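PDB 3LEW: SusD-like carbohydrate binding protein from Bacteroides vulgatus, which probably binds carbohydrate nutrients at the bacterial outer membrane, as a member of the SusD family. Local coordinates for residues 212-216 with 217-221; 223-226 with 227-230; 368-371 with 372-375; 408-411 with 412-416. One frame throughout, in Å; residues are numbered along the deposited sequence.

Contact 1: residues 212-216 with 217-221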
# COMPACT_ATOMS: atom_id res chain seq x y z
N ALA A 212 3.64 4.27 10.50
CA ALA A 212 3.08 3.51 11.63
C ALA A 212 2.54 4.40 12.74
O ALA A 212 1.45 4.16 13.28
CB ALA A 212 4.15 2.50 12.19
N CYS A 213 3.29 5.46 13.06
CA CYS A 213 2.88 6.37 14.06
C CYS A 213 1.68 7.17 13.64
O CYS A 213 0.82 7.39 14.46
CB CYS A 213 4.02 7.30 14.46
SG CYS A 213 5.35 6.44 15.39
N LEU A 214 1.60 7.56 12.38
CA LEU A 214 0.39 8.20 11.88
C LEU A 214 -0.85 7.30 12.04
O LEU A 214 -1.90 7.74 12.53
CB LEU A 214 0.55 8.63 10.42
CG LEU A 214 -0.64 9.45 9.88
CD1 LEU A 214 -0.48 10.91 10.35
CD2 LEU A 214 -0.70 9.39 8.32
N TYR A 215 -0.74 6.04 11.57
CA TYR A 215 -1.86 5.14 11.61
C TYR A 215 -2.31 4.81 13.03
O TYR A 215 -3.50 4.65 13.27
CB TYR A 215 -1.52 3.85 10.87
CG TYR A 215 -1.29 3.97 9.37
CD1 TYR A 215 -1.33 5.19 8.69
CD2 TYR A 215 -1.03 2.83 8.62
CE1 TYR A 215 -1.13 5.25 7.33
CE2 TYR A 215 -0.84 2.91 7.27
CZ TYR A 215 -0.89 4.10 6.62
OH TYR A 215 -0.64 4.16 5.26
N ALA A 216 -1.35 4.77 13.96
CA ALA A 216 -1.60 4.57 15.38
C ALA A 216 -2.08 5.82 16.15
O ALA A 216 -2.32 5.74 17.36
CB ALA A 216 -0.30 4.00 16.06
N ARG A 217 -2.19 6.96 15.45
CA ARG A 217 -2.61 8.24 16.04
C ARG A 217 -1.64 8.81 17.07
O ARG A 217 -2.05 9.52 18.01
CB ARG A 217 -4.07 8.13 16.58
CG ARG A 217 -4.98 7.50 15.56
CD ARG A 217 -6.49 7.49 15.98
NE ARG A 217 -7.09 8.82 15.96
CZ ARG A 217 -7.58 9.43 14.88
NH1 ARG A 217 -7.53 8.84 13.71
NH2 ARG A 217 -8.11 10.65 14.98
N GLN A 218 -0.35 8.47 16.88
CA GLN A 218 0.76 9.00 17.67
C GLN A 218 1.33 10.21 16.92
O GLN A 218 2.38 10.12 16.26
CB GLN A 218 1.84 7.92 17.84
CG GLN A 218 1.37 6.78 18.74
CD GLN A 218 1.22 7.21 20.18
OE1 GLN A 218 1.86 8.14 20.62
NE2 GLN A 218 0.35 6.55 20.91
N TRP A 219 0.58 11.31 16.95
CA TRP A 219 0.84 12.44 16.06
C TRP A 219 2.22 13.05 16.32
O TRP A 219 2.93 13.37 15.37
CB TRP A 219 -0.24 13.51 16.20
CG TRP A 219 -1.65 13.00 16.20
CD1 TRP A 219 -2.60 13.19 17.16
CD2 TRP A 219 -2.28 12.22 15.17
NE1 TRP A 219 -3.77 12.57 16.81
CE2 TRP A 219 -3.60 11.97 15.59
CE3 TRP A 219 -1.85 11.70 13.96
CZ2 TRP A 219 -4.50 11.24 14.82
CZ3 TRP A 219 -2.74 10.97 13.19
CH2 TRP A 219 -4.05 10.73 13.65
N GLU A 220 2.57 13.25 17.59
CA GLU A 220 3.87 13.84 17.95
C GLU A 220 5.02 13.00 17.40
O GLU A 220 5.95 13.53 16.78
CB GLU A 220 3.99 13.98 19.46
CG GLU A 220 4.98 15.01 19.93
CD GLU A 220 4.44 16.43 19.71
OE1 GLU A 220 3.49 16.89 20.45
OE2 GLU A 220 4.97 17.06 18.79
N LYS A 221 4.93 11.68 17.56
CA LYS A 221 5.96 10.79 16.99
C LYS A 221 6.00 10.85 15.46
O LYS A 221 7.07 10.87 14.87
CB LYS A 221 5.74 9.38 17.48
CG LYS A 221 6.20 9.14 18.92
CD LYS A 221 6.18 7.64 19.26
CE LYS A 221 6.70 7.45 20.67
NZ LYS A 221 6.94 6.04 21.02
O HOH W 1 -6.58 6.16 12.80
O HOH W 2 -1.28 4.36 19.54

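Contact 2: residues 223-226 with 227-230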
# COMPACT_ATOMS: atom_id res chain seq x y z
N LYS A 223 5.11 13.25 13.49
CA LYS A 223 5.76 14.53 13.15
C LYS A 223 7.28 14.45 13.35
O LYS A 223 8.06 14.92 12.49
CB LYS A 223 5.17 15.66 14.01
CG LYS A 223 6.03 16.96 14.06
CD LYS A 223 5.42 18.05 14.87
CE LYS A 223 6.36 19.25 15.05
NZ LYS A 223 5.69 20.41 15.71
N THR A 224 7.71 13.91 14.48
CA THR A 224 9.15 13.85 14.82
C THR A 224 9.93 13.04 13.80
O THR A 224 10.96 13.49 13.27
CB THR A 224 9.37 13.27 16.22
OG1 THR A 224 8.83 14.18 17.18
CG2 THR A 224 10.87 13.04 16.50
N TYR A 225 9.42 11.86 13.48
CA TYR A 225 10.15 10.99 12.59
C TYR A 225 10.08 11.49 11.14
O TYR A 225 11.07 11.40 10.40
CB TYR A 225 9.68 9.56 12.73
CG TYR A 225 9.91 8.95 14.11
CD1 TYR A 225 11.17 8.95 14.69
CD2 TYR A 225 8.86 8.38 14.82
CE1 TYR A 225 11.37 8.41 15.96
CE2 TYR A 225 9.06 7.82 16.08
CZ TYR A 225 10.30 7.84 16.64
OH TYR A 225 10.55 7.31 17.92
N SER A 226 8.93 12.03 10.70
CA SER A 226 8.85 12.53 9.31
C SER A 226 9.66 13.83 9.14
O SER A 226 10.25 14.05 8.07
CB SER A 226 7.38 12.68 8.88
OG SER A 226 6.66 13.54 9.74
N ASP A 227 9.68 14.69 10.16
CA ASP A 227 10.58 15.85 10.14
C ASP A 227 12.06 15.39 9.94
O ASP A 227 12.79 15.95 9.13
CB ASP A 227 10.48 16.65 11.46
CG ASP A 227 9.36 17.72 11.47
OD1 ASP A 227 8.75 18.07 10.42
OD2 ASP A 227 9.13 18.27 12.58
N LYS A 228 12.49 14.40 10.71
CA LYS A 228 13.89 13.88 10.61
C LYS A 228 14.18 13.39 9.21
O LYS A 228 15.25 13.67 8.66
CB LYS A 228 14.12 12.73 11.59
CG LYS A 228 14.30 13.15 13.06
CD LYS A 228 14.39 11.95 14.07
CE LYS A 228 14.80 12.39 15.50
NZ LYS A 228 16.27 12.52 15.63
N LEU A 229 13.23 12.64 8.63
CA LEU A 229 13.35 12.10 7.27
C LEU A 229 13.46 13.25 6.27
O LEU A 229 14.45 13.32 5.49
CB LEU A 229 12.21 11.15 6.94
CG LEU A 229 12.46 10.29 5.69
CD1 LEU A 229 11.58 9.05 5.65
CD2 LEU A 229 12.32 11.09 4.38
N LEU A 230 12.57 14.22 6.35
CA LEU A 230 12.60 15.31 5.37
C LEU A 230 13.84 16.19 5.49
O LEU A 230 14.28 16.78 4.48
CB LEU A 230 11.34 16.15 5.47
CG LEU A 230 10.03 15.48 5.07
CD1 LEU A 230 8.80 16.34 5.45
CD2 LEU A 230 10.03 15.12 3.57

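Contact 3: residues 368-371 with 372-375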
# COMPACT_ATOMS: atom_id res chain seq x y z
N LYS A 368 3.75 22.00 4.00
CA LYS A 368 4.15 20.70 3.47
C LYS A 368 3.16 20.22 2.41
O LYS A 368 3.58 19.74 1.36
CB LYS A 368 4.34 19.67 4.59
CG LYS A 368 5.41 20.12 5.62
CD LYS A 368 6.81 19.99 5.05
CE LYS A 368 7.93 20.39 6.03
NZ LYS A 368 8.04 21.82 6.44
N LEU A 369 1.87 20.43 2.65
CA LEU A 369 0.86 20.15 1.65
C LEU A 369 1.08 20.98 0.37
O LEU A 369 1.04 20.45 -0.74
CB LEU A 369 -0.53 20.43 2.23
CG LEU A 369 -1.73 20.10 1.36
CD1 LEU A 369 -1.74 18.59 0.92
CD2 LEU A 369 -3.03 20.52 2.07
N ASN A 370 1.33 22.27 0.55
CA ASN A 370 1.55 23.16 -0.58
C ASN A 370 2.85 22.87 -1.33
O ASN A 370 2.92 23.14 -2.52
CB ASN A 370 1.51 24.62 -0.13
CG ASN A 370 0.08 25.16 -0.04
OD1 ASN A 370 -0.85 24.56 -0.59
ND2 ASN A 370 -0.10 26.27 0.67
N ASP A 371 3.89 22.38 -0.64
CA ASP A 371 5.14 21.96 -1.32
C ASP A 371 4.82 20.85 -2.36
O ASP A 371 5.32 20.89 -3.49
CB ASP A 371 6.19 21.38 -0.35
CG ASP A 371 6.83 22.41 0.55
OD1 ASP A 371 6.92 23.61 0.16
OD2 ASP A 371 7.27 21.98 1.68
N LEU A 372 4.04 19.85 -1.94
CA LEU A 372 3.68 18.75 -2.83
C LEU A 372 2.80 19.29 -3.96
O LEU A 372 3.03 19.01 -5.13
CB LEU A 372 2.95 17.65 -2.09
CG LEU A 372 2.46 16.47 -2.91
CD1 LEU A 372 3.58 15.81 -3.76
CD2 LEU A 372 1.80 15.44 -1.95
N LYS A 373 1.80 20.09 -3.60
CA LYS A 373 0.92 20.65 -4.62
C LYS A 373 1.70 21.45 -5.69
O LYS A 373 1.51 21.25 -6.91
CB LYS A 373 -0.20 21.47 -3.98
CG LYS A 373 -1.28 20.67 -3.29
CD LYS A 373 -2.30 21.61 -2.60
CE LYS A 373 -3.50 20.89 -1.94
NZ LYS A 373 -4.26 20.04 -2.91
N THR A 374 2.56 22.36 -5.24
CA THR A 374 3.43 23.12 -6.12
C THR A 374 4.25 22.21 -7.06
O THR A 374 4.36 22.49 -8.29
CB THR A 374 4.37 24.04 -5.32
OG1 THR A 374 3.57 25.00 -4.61
CG2 THR A 374 5.35 24.80 -6.28
N ALA A 375 4.83 21.16 -6.51
CA ALA A 375 5.68 20.27 -7.28
C ALA A 375 4.88 19.64 -8.43
O ALA A 375 5.43 19.41 -9.54
CB ALA A 375 6.33 19.19 -6.39

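Contact 4: residues 408-411 with 412-416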
# COMPACT_ATOMS: atom_id res chain seq x y z
N SER A 408 -5.77 3.12 -0.59
CA SER A 408 -7.17 3.61 -0.50
C SER A 408 -7.94 3.00 0.66
O SER A 408 -8.55 3.71 1.45
CB SER A 408 -7.97 3.37 -1.79
OG SER A 408 -7.35 3.97 -2.94
N LEU A 409 -7.92 1.67 0.79
CA LEU A 409 -8.65 1.00 1.89
C LEU A 409 -8.04 1.34 3.23
O LEU A 409 -8.73 1.44 4.23
CB LEU A 409 -8.62 -0.51 1.71
CG LEU A 409 -9.33 -1.38 2.77
CD1 LEU A 409 -10.88 -1.18 2.76
CD2 LEU A 409 -8.95 -2.89 2.56
N ILE A 410 -6.71 1.48 3.27
CA ILE A 410 -6.01 1.74 4.54
C ILE A 410 -6.45 3.08 5.12
O ILE A 410 -6.74 3.20 6.30
CB ILE A 410 -4.46 1.78 4.32
CG1 ILE A 410 -3.97 0.43 3.75
CG2 ILE A 410 -3.75 2.27 5.59
CD1 ILE A 410 -4.36 -0.80 4.52
N ASP A 411 -6.65 4.04 4.24
CA ASP A 411 -7.16 5.36 4.64
C ASP A 411 -8.62 5.33 5.03
O ASP A 411 -8.99 5.95 6.01
CB ASP A 411 -6.95 6.37 3.54
CG ASP A 411 -5.49 6.80 3.40
OD1 ASP A 411 -4.61 6.50 4.26
OD2 ASP A 411 -5.20 7.46 2.37
N ILE A 412 -9.45 4.59 4.28
CA ILE A 412 -10.87 4.41 4.60
C ILE A 412 -11.04 3.84 6.03
O ILE A 412 -11.85 4.32 6.85
CB ILE A 412 -11.55 3.51 3.53
CG1 ILE A 412 -11.78 4.39 2.27
CG2 ILE A 412 -12.91 2.91 4.01
CD1 ILE A 412 -12.12 3.63 1.00
N ILE A 413 -10.26 2.83 6.33
CA ILE A 413 -10.25 2.18 7.66
C ILE A 413 -9.76 3.17 8.74
O ILE A 413 -10.49 3.48 9.67
CB ILE A 413 -9.41 0.93 7.68
CG1 ILE A 413 -10.06 -0.22 6.88
CG2 ILE A 413 -9.22 0.41 9.09
CD1 ILE A 413 -9.16 -1.50 6.66
N ARG A 414 -8.54 3.67 8.60
CA ARG A 414 -7.96 4.46 9.71
C ARG A 414 -8.68 5.78 9.96
O ARG A 414 -8.74 6.25 11.09
CB ARG A 414 -6.48 4.67 9.49
CG ARG A 414 -6.14 5.73 8.44
CD ARG A 414 -4.66 5.78 8.13
NE ARG A 414 -4.43 6.79 7.11
CZ ARG A 414 -4.28 8.10 7.36
NH1 ARG A 414 -4.24 8.55 8.58
NH2 ARG A 414 -4.16 8.95 6.34
N ASN A 415 -9.27 6.36 8.93
CA ASN A 415 -9.98 7.65 9.08
C ASN A 415 -11.49 7.49 9.36
O ASN A 415 -12.20 8.48 9.50
CB ASN A 415 -9.79 8.50 7.83
CG ASN A 415 -8.34 8.84 7.55
OD1 ASN A 415 -7.53 8.93 8.46
ND2 ASN A 415 -8.03 9.11 6.29
N GLN A 416 -11.97 6.24 9.40
CA GLN A 416 -13.42 5.95 9.58
C GLN A 416 -14.24 6.66 8.51
O GLN A 416 -15.30 7.24 8.78
CB GLN A 416 -13.90 6.26 10.99
CG GLN A 416 -13.20 5.43 12.05
CD GLN A 416 -13.78 5.63 13.41
OE1 GLN A 416 -14.98 5.33 13.67
NE2 GLN A 416 -12.98 6.18 14.30

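Contact 1: residues 212-216 with 217-221
Leu214 and Trp219 meet across the turn between two helices: CD1 of Leu214 lies in the plane of the indole, at its edge, 3.6 Å from CZ3 of Trp219. The same ring atom comes within 3.4 Å of the carbonyl O of Leu214. Arg217, at the bend itself, can be followed outward. Its CB and CG lean on the preceding peptide, CG standing 3.4 Å from the carbonyl C of Ala216. The chain then bends at chi3 (71°), folding the guanidinium back beside the indole. NE of Arg217 makes a long, weak ion pair with Asp141. The centre of the guanidinium face is met by the indole edge at CZ2 of Trp219, and in the guanidinium plane NH1 of Arg217 donates to a water 3.0 Å away. Further along the turn, SG of Cys213 touches CB of Lys221 at 3.6 Å, while the extended Lys221 chain carries its NZ to a salt bridge with Glu182. The indole also stacks on His359, and Leu214 packs on helix 346-359. Two backbone bonds fix the turn: Gln218 N to Cys213 O (2.9 Å) and Arg217 N to Leu214 O (3.0 Å), the latter from above the carbonyl plane. With positive phi at Arg217 (66°), they make a Schellman motif closing helix 202-215. Gln218 is the N-cap of helix 219-232, a tight helical hairpin consistent with the TPR-like architecture of SusD proteins.

Contact 2: residues 223-226 with 227-230
The phenol ring of Tyr225 is approached obliquely by the aliphatic chain of Lys228, whose CD is 4.4 Å from ring atom CD1 of Tyr225; the hydroxyl end reaches Glu182. The other flat group, the carboxylate of Asp227, crosses the Lys223 chain, with OD2 of Asp227 3.7 Å from CG of Lys223. Both belong to one α-helix, 219-232, and their partners lie three and four residues along it. With CG of Asp227 anti to its own carbonyl carbon (chi1 -87°), the carboxylate swings back over the previous turn. The two charges do not pair with each other: NZ of Lys223 stays 5.1 Å from OD2 of Asp227 and forms its salt bridge with Asp362, while OD1 of Asp227 binds Lys357 and Asn353 of helix 346-359. Replacing Asp227 by alanine would probably leave Lys357 without this counter-charge and cost Asn353 one of its partners on this helix. Ser226 OG turns to Ala222 O and also meets Asn353. CG2 of Thr224 runs alongside the Lys228 chain, 4.1 Å from CE of Lys228. Four backbone bonds thread the stretch, the last from Leu230 N to Ser226 O (2.9 Å); that same oxygen has CG of Leu230 only 3.3 Å away.

Contact 3: residues 368-371 with 372-375
Lys368 meets Leu372 through the backbone, Leu372 N giving Lys368 O a weak bond at 3.3 Å. It is the first of four i to i+4 bonds between residues 368-371 and 372-375 of the α-helix 365-376, which packs between helices 346-359 and 387-401. The Lys368 side chain turns back along the helix to pair NZ with Asp364. Leu369 follows, its branch point CG supporting CE of Lys373 at 3.8 Å with both methyls close by. Lys373 runs extended to CE over the Leu369 carbonyl, then bends at chi4 (-57°), and its NZ forms a salt bridge with Glu397. With an alanine in place of Lys373, Glu397 would probably lose this partner and one side of Leu369 its cover. Asn370 crosses the Lys373 chain obliquely a little nearer the backbone, its OD1 3.9 Å from Lys373 CD and hydrogen-bonded to the amide of Ile381. The Asn370 carbonyl O is gripped twice by Thr374, through N (2.9 Å) and through OG1 (2.9 Å), from opposite faces of its plane. The Thr374 hydroxyl sits anti to its own carbonyl carbon (chi1 -63°), which turns it back toward this oxygen. The Asp371 side chain lies about 3 Å from a bound pentaethylene glycol, probably from the crystallisation liquor; Asp371 O accepts from Ala375 N at 3.1 Å, and CB of Ala375 rests 3.5 Å from the same oxygen.

Contact 4: residues 408-411 with 412-416
Asp411 and Arg414 are joined by a salt bridge one turn apart on the short helix 408-414, which a Schellman motif closes at Gln416. Side-on, NE and NH2 of Arg414 both converge on one oxygen, OD1 of Asp411, at 2.9 and 3.2 Å. That oxygen lies in the guanidinium plane, but the carboxylate is turned 73° against it and met from one side by both nitrogens. The other oxygen, OD2 of Asp411, is taken by NE of Arg398, while NH2 of Arg414 also binds Glu355 of helix 346-359. Asp411 and Arg414 are buried, and Arg398 and Glu355 complete an alternating charge network that probably helps keep them ionised and offsets the closeness of the two arginines. Arg414 gets there with CG between its backbone N and carbonyl carbon (chi1 76°) and the chain straight as far as NE. Main-chain groups pair in order, Ile412 N to Ser408 O, Ile413 N to Leu409 O, Arg414 N to Ile410 O and Asn415 N to Asp411 O, before Gln416, at positive phi, turns its N back to Ile413 O (3.1 Å). At the other end, Ser408 OG bonds to Asp53. On the apolar side CG of Leu409 meets CD1 of Ile413, 3.9 Å apart. Asn415 gives ND2 to OE1 of Gln417, and its OD1 sits over one face of the Arg414 guanidinium, toward the rim, 3.3 Å above the plane.

How the contacts relate
Along the chain the contacts come in series, 1 to 4. Contacts 1 and 2 lie 12 Å apart between centres and share helix 219-232, touching where Cys213 SG meets Tyr225 CE2 at 4.0 Å. Contact 4 joins from the C-terminal half, its centre 14 Å from that of contact 1, with Arg414 CD 3.4 Å from Tyr215 CD1. Contact 3 meets contact 2 through Lys368 and Leu230, but its centre is about 22 Å from those of contacts 1 and 4. Helix 346-359 is common to all, through Leu214, Ser226, Leu372 and Arg414, so helices from both halves of the chain build one α-helical body, consistent with the TPR-like core of SusD proteins.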